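Local coordinates for chromosome partition protein Smc (PDB 3KTA) that is probably required for chromosome condensation and partitioning, its terminal segments pairing into an ABC-type ATPase head that binds ATP, at residues 82-87 against 100-105; 5-10 against 22-27. All coordinates share one frame; numbering follows the deposited sequence.

How the contacts relate
From the N terminus, strand 3-10 runs out and the chain returns along 20-23, so contact 2 (5-10 against 22-27) closes the first hairpin. The P-loop and helix 39-49 follow before strand 80-87 enters the same sheet and pairs with 99-106, closing a second hairpin as contact 1 (82-87 against 100-105). The two closures come in series, neither enclosing the other. They join side by side, because 3-10 and 80-87 are neighbouring antiparallel strands: Y85 O lies 2.7 Å from E5 N, and I84 CG1 packs on L7 CD2. Together they align four strands of the antiparallel sheet in the N-terminal part of the ATPase head, and helix 39-49 packs against one face.

Contact 1: residues 82-87 against 100-105; sequences VAIYFN and VVIRRR
The Y85 ring carries V101 on one face: CG1 stands 3.9 Å from the ring centroid, 15° off the normal, a CH-pi contact displaced toward the CE2-CZ side. V101 CG2 lies on the same side of the ring plane, just beyond the rim, 3.5 Å from Y85 CD2. The F86 ring, on the other face of the sheet, meets V100 O at its edge and in its plane. These strands form an antiparallel beta hairpin in the middle of the ATPase head's sheet. Six backbone bonds couple V82 with R104, I84 with I102 and F86 with V100, while A83-R103 and Y85-V101 are the non-hydrogen-bonded pairs between them. CA-H...O contacts add to this ladder, as from A83 CA to I102 O at 3.3 Å.

The face of V82, I84, F86, V100 and I102 is largely apolar and buried, V82 and I84 reaching helix 39-49. Here I84 and I102 lie side by side, I84 CG2 3.8 Å from I102 CB. R104 also starts from this face, but its guanidinium leads away to the backbone oxygens of F48 and G52 and to S112 OG. On the opposite face, Y85 OH is hydrogen-bonded to E8 OE1, and R103 forms a salt bridge with E81 and a cation-pi contact with W115. R103 CG, anti to the backbone N (chi1 177°), sits 3.6 Å from V82 O, the chain bending farther out at chi3.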
ATOM      1  N   VAL A  82     -16.270  -8.806   3.550  1.00 14.11           N
ATOM      2  CA  VAL A  82     -15.817  -7.474   3.171  1.00 14.03           C
ATOM      3  C   VAL A  82     -16.408  -7.124   1.815  1.00 13.13           C
ATOM      4  O   VAL A  82     -16.406  -7.957   0.900  1.00 15.51           O
ATOM      5  CB  VAL A  82     -14.280  -7.404   3.095  1.00 15.45           C
ATOM      6  CG1 VAL A  82     -13.813  -6.004   2.667  1.00 14.90           C
ATOM      7  CG2 VAL A  82     -13.679  -7.763   4.458  1.00 14.64           C
ATOM      8  N   ALA A  83     -16.935  -5.909   1.710  1.00 15.21           N
ATOM      9  CA  ALA A  83     -17.326  -5.358   0.421  1.00 15.22           C
ATOM     10  C   ALA A  83     -16.457  -4.146   0.119  1.00 14.67           C
ATOM     11  O   ALA A  83     -16.216  -3.309   0.993  1.00 15.81           O
ATOM     12  CB  ALA A  83     -18.795  -4.969   0.420  1.00 17.62           C
ATOM     13  N   ILE A  84     -15.976  -4.057  -1.116  1.00 14.04           N
ATOM     14  CA  ILE A  84     -15.186  -2.916  -1.534  1.00 12.83           C
ATOM     15  C   ILE A  84     -15.900  -2.209  -2.694  1.00 14.51           C
ATOM     16  O   ILE A  84     -16.380  -2.861  -3.633  1.00 15.24           O
ATOM     17  CB  ILE A  84     -13.731  -3.335  -1.888  1.00 12.71           C
ATOM     18  CG1 ILE A  84     -12.861  -2.094  -2.140  1.00 14.52           C
ATOM     19  CG2 ILE A  84     -13.704  -4.315  -3.095  1.00 13.98           C
ATOM     20  CD1 ILE A  84     -11.364  -2.414  -2.216  1.00 14.61           C
ATOM     21  N   TYR A  85     -16.030  -0.893  -2.589  1.00 12.93           N
ATOM     22  CA  TYR A  85     -16.751  -0.097  -3.595  1.00 14.21           C
ATOM     23  C   TYR A  85     -15.744   0.743  -4.382  1.00 16.13           C
ATOM     24  O   TYR A  85     -15.089   1.634  -3.818  1.00 14.78           O
ATOM     25  CB  TYR A  85     -17.791   0.803  -2.910  1.00 15.80           C
ATOM     26  CG  TYR A  85     -18.921   0.030  -2.260  1.00 15.85           C
ATOM     27  CD1 TYR A  85     -18.701  -0.738  -1.126  1.00 15.67           C
ATOM     28  CD2 TYR A  85     -20.193   0.047  -2.797  1.00 21.13           C
ATOM     29  CE1 TYR A  85     -19.727  -1.465  -0.528  1.00 20.70           C
ATOM     30  CE2 TYR A  85     -21.229  -0.678  -2.211  1.00 22.61           C
ATOM     31  CZ  TYR A  85     -20.987  -1.432  -1.080  1.00 24.04           C
ATOM     32  OH  TYR A  85     -22.015  -2.151  -0.491  1.00 27.19           O
ATOM     33  N   PHE A  86     -15.598   0.449  -5.675  1.00 14.45           N
ATOM     34  CA  PHE A  86     -14.702   1.227  -6.522  1.00 13.24           C
ATOM     35  C   PHE A  86     -15.471   2.240  -7.348  1.00 13.99           C
ATOM     36  O   PHE A  86     -16.481   1.909  -7.982  1.00 16.61           O
ATOM     37  CB  PHE A  86     -13.948   0.328  -7.494  1.00 14.20           C
ATOM     38  CG  PHE A  86     -12.829  -0.442  -6.876  1.00 12.98           C
ATOM     39  CD1 PHE A  86     -13.013  -1.769  -6.490  1.00 15.99           C
ATOM     40  CD2 PHE A  86     -11.580   0.146  -6.705  1.00 13.82           C
ATOM     41  CE1 PHE A  86     -11.969  -2.498  -5.930  1.00 12.88           C
ATOM     42  CE2 PHE A  86     -10.530  -0.581  -6.151  1.00 13.95           C
ATOM     43  CZ  PHE A  86     -10.728  -1.889  -5.760  1.00 11.21           C
ATOM     44  N   ASN A  87     -14.971   3.465  -7.392  1.00 13.49           N
ATOM     45  CA  ASN A  87     -15.400   4.377  -8.439  1.00 15.87           C
ATOM     46  C   ASN A  87     -14.753   3.968  -9.767  1.00 15.53           C
ATOM     47  O   ASN A  87     -13.535   3.815  -9.852  1.00 15.03           O
ATOM     48  CB  ASN A  87     -15.039   5.816  -8.075  1.00 15.77           C
ATOM     49  CG  ASN A  87     -15.550   6.805  -9.090  1.00 18.12           C
ATOM     50  OD1 ASN A  87     -15.121   6.798 -10.236  1.00 16.31           O
ATOM     51  ND2 ASN A  87     -16.470   7.667  -8.670  1.00 21.46           N
ATOM     52  N   VAL A 100     -18.092  -0.302  -9.291  1.00 16.93           N
ATOM     53  CA  VAL A 100     -17.790  -1.726  -9.296  1.00 15.35           C
ATOM     54  C   VAL A 100     -17.677  -2.177  -7.854  1.00 15.77           C
ATOM     55  O   VAL A 100     -16.825  -1.674  -7.118  1.00 16.63           O
ATOM     56  CB  VAL A 100     -16.471  -2.033 -10.037  1.00 16.28           C
ATOM     57  CG1 VAL A 100     -16.037  -3.492  -9.822  1.00 16.11           C
ATOM     58  CG2 VAL A 100     -16.609  -1.708 -11.540  1.00 17.94           C
ATOM     59  N   VAL A 101     -18.542  -3.107  -7.452  1.00 15.55           N
ATOM     60  CA  VAL A 101     -18.595  -3.557  -6.061  1.00 15.18           C
ATOM     61  C   VAL A 101     -18.171  -5.013  -6.037  1.00 16.33           C
ATOM     62  O   VAL A 101     -18.753  -5.859  -6.734  1.00 16.88           O
ATOM     63  CB  VAL A 101     -20.027  -3.434  -5.468  1.00 16.49           C
ATOM     64  CG1 VAL A 101     -20.051  -3.847  -3.973  1.00 16.85           C
ATOM     65  CG2 VAL A 101     -20.560  -2.013  -5.622  1.00 20.49           C
ATOM     66  N   ILE A 102     -17.164  -5.315  -5.229  1.00 15.29           N
ATOM     67  CA  ILE A 102     -16.721  -6.685  -5.046  1.00 12.48           C
ATOM     68  C   ILE A 102     -16.928  -7.069  -3.582  1.00 14.94           C
ATOM     69  O   ILE A 102     -16.626  -6.284  -2.681  1.00 15.36           O
ATOM     70  CB  ILE A 102     -15.247  -6.851  -5.437  1.00 13.91           C
ATOM     71  CG1 ILE A 102     -15.061  -6.596  -6.936  1.00 14.78           C
ATOM     72  CG2 ILE A 102     -14.746  -8.226  -5.060  1.00 15.60           C
ATOM     73  CD1 ILE A 102     -13.598  -6.482  -7.358  1.00 18.96           C
ATOM     74  N   ARG A 103     -17.476  -8.260  -3.348  1.00 13.90           N
ATOM     75  CA  ARG A 103     -17.724  -8.725  -1.987  1.00 14.12           C
ATOM     76  C   ARG A 103     -17.167 -10.129  -1.846  1.00 16.34           C
ATOM     77  O   ARG A 103     -17.291 -10.942  -2.761  1.00 15.18           O
ATOM     78  CB  ARG A 103     -19.227  -8.732  -1.667  1.00 16.38           C
ATOM     79  CG  ARG A 103     -19.559  -9.268  -0.283  1.00 19.35           C
ATOM     80  CD  ARG A 103     -20.867  -8.680   0.239  1.00 24.69           C
ATOM     81  NE  ARG A 103     -21.993  -8.939  -0.652  1.00 25.47           N
ATOM     82  CZ  ARG A 103     -22.893  -9.902  -0.461  1.00 28.10           C
ATOM     83  NH1 ARG A 103     -22.795 -10.714   0.585  1.00 25.39           N
ATOM     84  NH2 ARG A 103     -23.892 -10.054  -1.327  1.00 27.16           N
ATOM     85  N   ARG A 104     -16.548 -10.401  -0.701  1.00 13.32           N
ATOM     86  CA  ARG A 104     -16.063 -11.731  -0.378  1.00 15.08           C
ATOM     87  C   ARG A 104     -16.535 -12.101   1.017  1.00 16.46           C
ATOM     88  O   ARG A 104     -16.444 -11.300   1.957  1.00 16.55           O
ATOM     89  CB  ARG A 104     -14.536 -11.809  -0.428  1.00 14.65           C
ATOM     90  CG  ARG A 104     -14.011 -13.208  -0.198  1.00 16.29           C
ATOM     91  CD  ARG A 104     -12.493 -13.225  -0.079  1.00 17.67           C
ATOM     92  NE  ARG A 104     -11.966 -14.563   0.204  1.00 19.18           N
ATOM     93  CZ  ARG A 104     -10.670 -14.848   0.253  1.00 20.33           C
ATOM     94  NH1 ARG A 104      -9.774 -13.887   0.042  1.00 18.06           N
ATOM     95  NH2 ARG A 104     -10.259 -16.091   0.515  1.00 23.18           N
ATOM     96  N   ARG A 105     -17.033 -13.321   1.152  1.00 15.89           N
ATOM     97  CA  ARG A 105     -17.466 -13.808   2.455  1.00 18.48           C
ATOM     98  C   ARG A 105     -16.764 -15.136   2.715  1.00 20.03           C
ATOM     99  O   ARG A 105     -16.751 -16.009   1.851  1.00 22.04           O
ATOM    100  CB  ARG A 105     -18.989 -13.983   2.464  1.00 19.72           C
ATOM    101  CG  ARG A 105     -19.551 -14.550   3.748  1.00 23.27           C
ATOM    102  CD  ARG A 105     -21.050 -14.795   3.624  1.00 21.32           C
ATOM    103  NE  ARG A 105     -21.830 -13.570   3.510  1.00 23.37           N
ATOM    104  CZ  ARG A 105     -23.159 -13.543   3.476  1.00 23.68           C
ATOM    105  NH1 ARG A 105     -23.835 -14.679   3.534  1.00 27.14           N
ATOM    106  NH2 ARG A 105     -23.809 -12.393   3.373  1.00 27.19           N
TER

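Contact 2: residues 5-10 against 22-27; sequences EKLELK and IPFSKG
L7 and F24 make the tight part of this contact, their side chains crossing obliquely on the buried face: L7 CD1 approaches F24 CE2 at 3.9 Å, and L7 CG meets the ring at its edge, in plane. F24 CG, anti to the carbonyl carbon (chi1 -62°), points from CB toward L7. The L9 and I22 CD1 methyls meet at 4.1 Å. The hairpin is short: L7 and I22 form a hydrogen-bonded pair with two 2.8 Å bonds, L7 N to I22 O and I22 N to L7 O, and F24 N then reaches E5 O from above its carbonyl plane. A water donates to both E5 O and F24 O where the strands separate.

The reverse face is looser and more polar. K6 and P23 form a non-hydrogen-bonded pair, K6 CB 3.9 Å from P23 CA, and the extended K6 chain carries NZ to E8 OE2, a 3.2 Å salt bridge within the strand. E5 and K6 both face Y85, a classic beta bulge bordering strand 80-87. Beneath the buried face, L7 packs on I42 and I46, I22 on I42 and L9 on A45 of helix 39-49, while L7 also touches V82 and I84 of strand 80-87.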
ATOM      1  N   GLU A   5     -13.946   3.917  -2.989  1.00 12.71           N
ATOM      2  CA  GLU A   5     -14.848   4.857  -2.331  1.00 12.62           C
ATOM      3  C   GLU A   5     -15.003   4.493  -0.861  1.00 15.05           C
ATOM      4  O   GLU A   5     -14.924   5.356   0.018  1.00 14.57           O
ATOM      5  CB  GLU A   5     -16.194   4.907  -3.073  1.00 14.03           C
ATOM      6  CG  GLU A   5     -16.008   5.475  -4.464  1.00 19.37           C
ATOM      7  CD  GLU A   5     -17.293   5.842  -5.154  1.00 33.58           C
ATOM      8  OE1 GLU A   5     -18.206   4.986  -5.185  1.00 38.20           O
ATOM      9  OE2 GLU A   5     -17.366   6.981  -5.681  1.00 29.73           O
ATOM     10  N   LYS A   6     -15.178   3.206  -0.593  1.00 14.91           N
ATOM     11  CA  LYS A   6     -15.346   2.744   0.780  1.00 14.76           C
ATOM     12  C   LYS A   6     -15.195   1.235   0.892  1.00 14.77           C
ATOM     13  O   LYS A   6     -15.288   0.507  -0.110  1.00 13.87           O
ATOM     14  CB  LYS A   6     -16.721   3.150   1.331  1.00 15.26           C
ATOM     15  CG  LYS A   6     -17.902   2.469   0.611  1.00 15.29           C
ATOM     16  CD  LYS A   6     -19.226   2.888   1.235  1.00 18.72           C
ATOM     17  CE  LYS A   6     -20.387   2.197   0.514  1.00 21.88           C
ATOM     18  NZ  LYS A   6     -21.714   2.566   1.098  1.00 27.67           N
ATOM     19  N   LEU A   7     -14.969   0.783   2.127  1.00 12.68           N
ATOM     20  CA  LEU A   7     -15.087  -0.616   2.520  1.00 13.62           C
ATOM     21  C   LEU A   7     -16.270  -0.795   3.466  1.00 16.16           C
ATOM     22  O   LEU A   7     -16.623   0.111   4.228  1.00 16.83           O
ATOM     23  CB  LEU A   7     -13.849  -1.079   3.287  1.00 14.71           C
ATOM     24  CG  LEU A   7     -12.534  -1.177   2.537  1.00 15.72           C
ATOM     25  CD1 LEU A   7     -11.391  -1.272   3.529  1.00 14.91           C
ATOM     26  CD2 LEU A   7     -12.540  -2.397   1.605  1.00 16.22           C
ATOM     27  N   GLU A   8     -16.867  -1.975   3.421  1.00 17.24           N
ATOM     28  CA  GLU A   8     -17.849  -2.401   4.417  1.00 17.05           C
ATOM     29  C   GLU A   8     -17.371  -3.721   5.012  1.00 15.94           C
ATOM     30  O   GLU A   8     -17.181  -4.697   4.287  1.00 17.16           O
ATOM     31  CB  GLU A   8     -19.236  -2.552   3.780  1.00 16.60           C
ATOM     32  CG  GLU A   8     -19.885  -1.216   3.486  1.00 20.59           C
ATOM     33  CD  GLU A   8     -21.203  -1.332   2.757  0.87 22.46           C
ATOM     34  OE1 GLU A   8     -21.560  -2.450   2.336  0.95 26.28           O
ATOM     35  OE2 GLU A   8     -21.855  -0.284   2.580  0.81 23.54           O
ATOM     36  N   LEU A   9     -17.145  -3.729   6.327  1.00 15.38           N
ATOM     37  CA  LEU A   9     -16.660  -4.910   7.037  1.00 14.24           C
ATOM     38  C   LEU A   9     -17.759  -5.460   7.934  1.00 16.94           C
ATOM     39  O   LEU A   9     -18.344  -4.716   8.712  1.00 18.68           O
ATOM     40  CB  LEU A   9     -15.476  -4.547   7.938  1.00 15.85           C
ATOM     41  CG  LEU A   9     -14.095  -4.408   7.288  1.00 16.54           C
ATOM     42  CD1 LEU A   9     -14.078  -3.356   6.212  1.00 16.13           C
ATOM     43  CD2 LEU A   9     -13.048  -4.080   8.378  1.00 14.80           C
ATOM     44  N   LYS A  10     -18.003  -6.760   7.848  1.00 16.25           N
ATOM     45  CA  LYS A  10     -18.910  -7.420   8.779  1.00 17.37           C
ATOM     46  C   LYS A  10     -18.291  -8.714   9.298  1.00 18.67           C
ATOM     47  O   LYS A  10     -18.011  -9.640   8.528  1.00 18.97           O
ATOM     48  CB  LYS A  10     -20.261  -7.708   8.112  1.00 20.25           C
ATOM     49  CG  LYS A  10     -21.242  -8.419   9.060  1.00 25.71           C
ATOM     50  CD  LYS A  10     -22.548  -8.792   8.386  1.00 25.96           C
ATOM     51  CE  LYS A  10     -23.391  -9.628   9.338  1.00 31.79           C
ATOM     52  NZ  LYS A  10     -24.657 -10.097   8.720  1.00 30.71           N
ATOM     53  N   ILE A  22     -16.181   2.131   6.114  1.00 14.39           N
ATOM     54  CA  ILE A  22     -14.937   2.888   6.158  1.00 14.63           C
ATOM     55  C   ILE A  22     -14.723   3.622   4.837  1.00 13.31           C
ATOM     56  O   ILE A  22     -14.392   2.992   3.828  1.00 15.66           O
ATOM     57  CB  ILE A  22     -13.736   1.966   6.421  1.00 14.91           C
ATOM     58  CG1 ILE A  22     -13.983   1.092   7.655  1.00 15.84           C
ATOM     59  CG2 ILE A  22     -12.442   2.798   6.552  1.00 15.42           C
ATOM     60  CD1 ILE A  22     -12.849   0.116   7.946  1.00 15.88           C
ATOM     61  N   PRO A  23     -14.919   4.951   4.831  1.00 15.31           N
ATOM     62  CA  PRO A  23     -14.840   5.746   3.604  1.00 14.69           C
ATOM     63  C   PRO A  23     -13.433   6.270   3.387  1.00 14.49           C
ATOM     64  O   PRO A  23     -12.708   6.487   4.360  1.00 14.85           O
ATOM     65  CB  PRO A  23     -15.761   6.930   3.904  1.00 17.50           C
ATOM     66  CG  PRO A  23     -15.600   7.135   5.381  1.00 18.28           C
ATOM     67  CD  PRO A  23     -15.230   5.794   6.000  1.00 19.82           C
ATOM     68  N   PHE A  24     -13.065   6.481   2.128  1.00 14.06           N
ATOM     69  CA  PHE A  24     -11.749   7.010   1.782  1.00 13.28           C
ATOM     70  C   PHE A  24     -11.856   8.220   0.860  1.00 15.75           C
ATOM     71  O   PHE A  24     -12.773   8.314   0.047  1.00 17.83           O
ATOM     72  CB  PHE A  24     -10.905   5.944   1.085  1.00 15.91           C
ATOM     73  CG  PHE A  24     -10.645   4.754   1.928  1.00 12.69           C
ATOM     74  CD1 PHE A  24      -9.692   4.798   2.934  1.00 15.43           C
ATOM     75  CD2 PHE A  24     -11.358   3.582   1.737  1.00 17.20           C
ATOM     76  CE1 PHE A  24      -9.450   3.688   3.742  1.00 15.37           C
ATOM     77  CE2 PHE A  24     -11.118   2.467   2.538  1.00 18.66           C
ATOM     78  CZ  PHE A  24     -10.168   2.518   3.541  1.00 15.72           C
ATOM     79  N   SER A  25     -10.916   9.152   0.986  1.00 13.05           N
ATOM     80  CA  SER A  25     -10.794  10.221   0.004  1.00 13.14           C
ATOM     81  C   SER A  25     -10.296   9.642  -1.318  1.00 15.09           C
ATOM     82  O   SER A  25      -9.526   8.696  -1.320  1.00 14.22           O
ATOM     83  CB  SER A  25      -9.785  11.269   0.490  1.00 15.11           C
ATOM     84  OG  SER A  25      -9.514  12.199  -0.545  1.00 15.72           O
ATOM     85  N   LYS A  26     -10.715  10.217  -2.441  1.00 15.83           N
ATOM     86  CA  LYS A  26     -10.132   9.861  -3.738  1.00 14.68           C
ATOM     87  C   LYS A  26      -8.625  10.133  -3.758  1.00 14.76           C
ATOM     88  O   LYS A  26      -7.879   9.512  -4.522  1.00 16.80           O
ATOM     89  CB  LYS A  26     -10.820  10.659  -4.846  1.00 21.01           C
ATOM     90  CG  LYS A  26     -10.132  10.600  -6.181  1.00 20.77           C
ATOM     91  CD  LYS A  26     -10.872  11.470  -7.181  1.00 25.25           C
ATOM     92  CE  LYS A  26     -10.174  11.483  -8.530  1.00 27.95           C
ATOM     93  NZ  LYS A  26     -11.018  12.212  -9.524  1.00 31.29           N
ATOM     94  N   GLY A  27      -8.188  11.045  -2.895  1.00 13.09           N
ATOM     95  CA  GLY A  27      -6.791  11.428  -2.810  1.00 13.87           C
ATOM     96  C   GLY A  27      -6.044  10.712  -1.698  1.00 13.78           C
ATOM     97  O   GLY A  27      -5.819   9.503  -1.762  1.00 13.84           O
TER
HETATM   98  O   HOH W   1     -15.671   8.227   0.495  1.00 29.80           O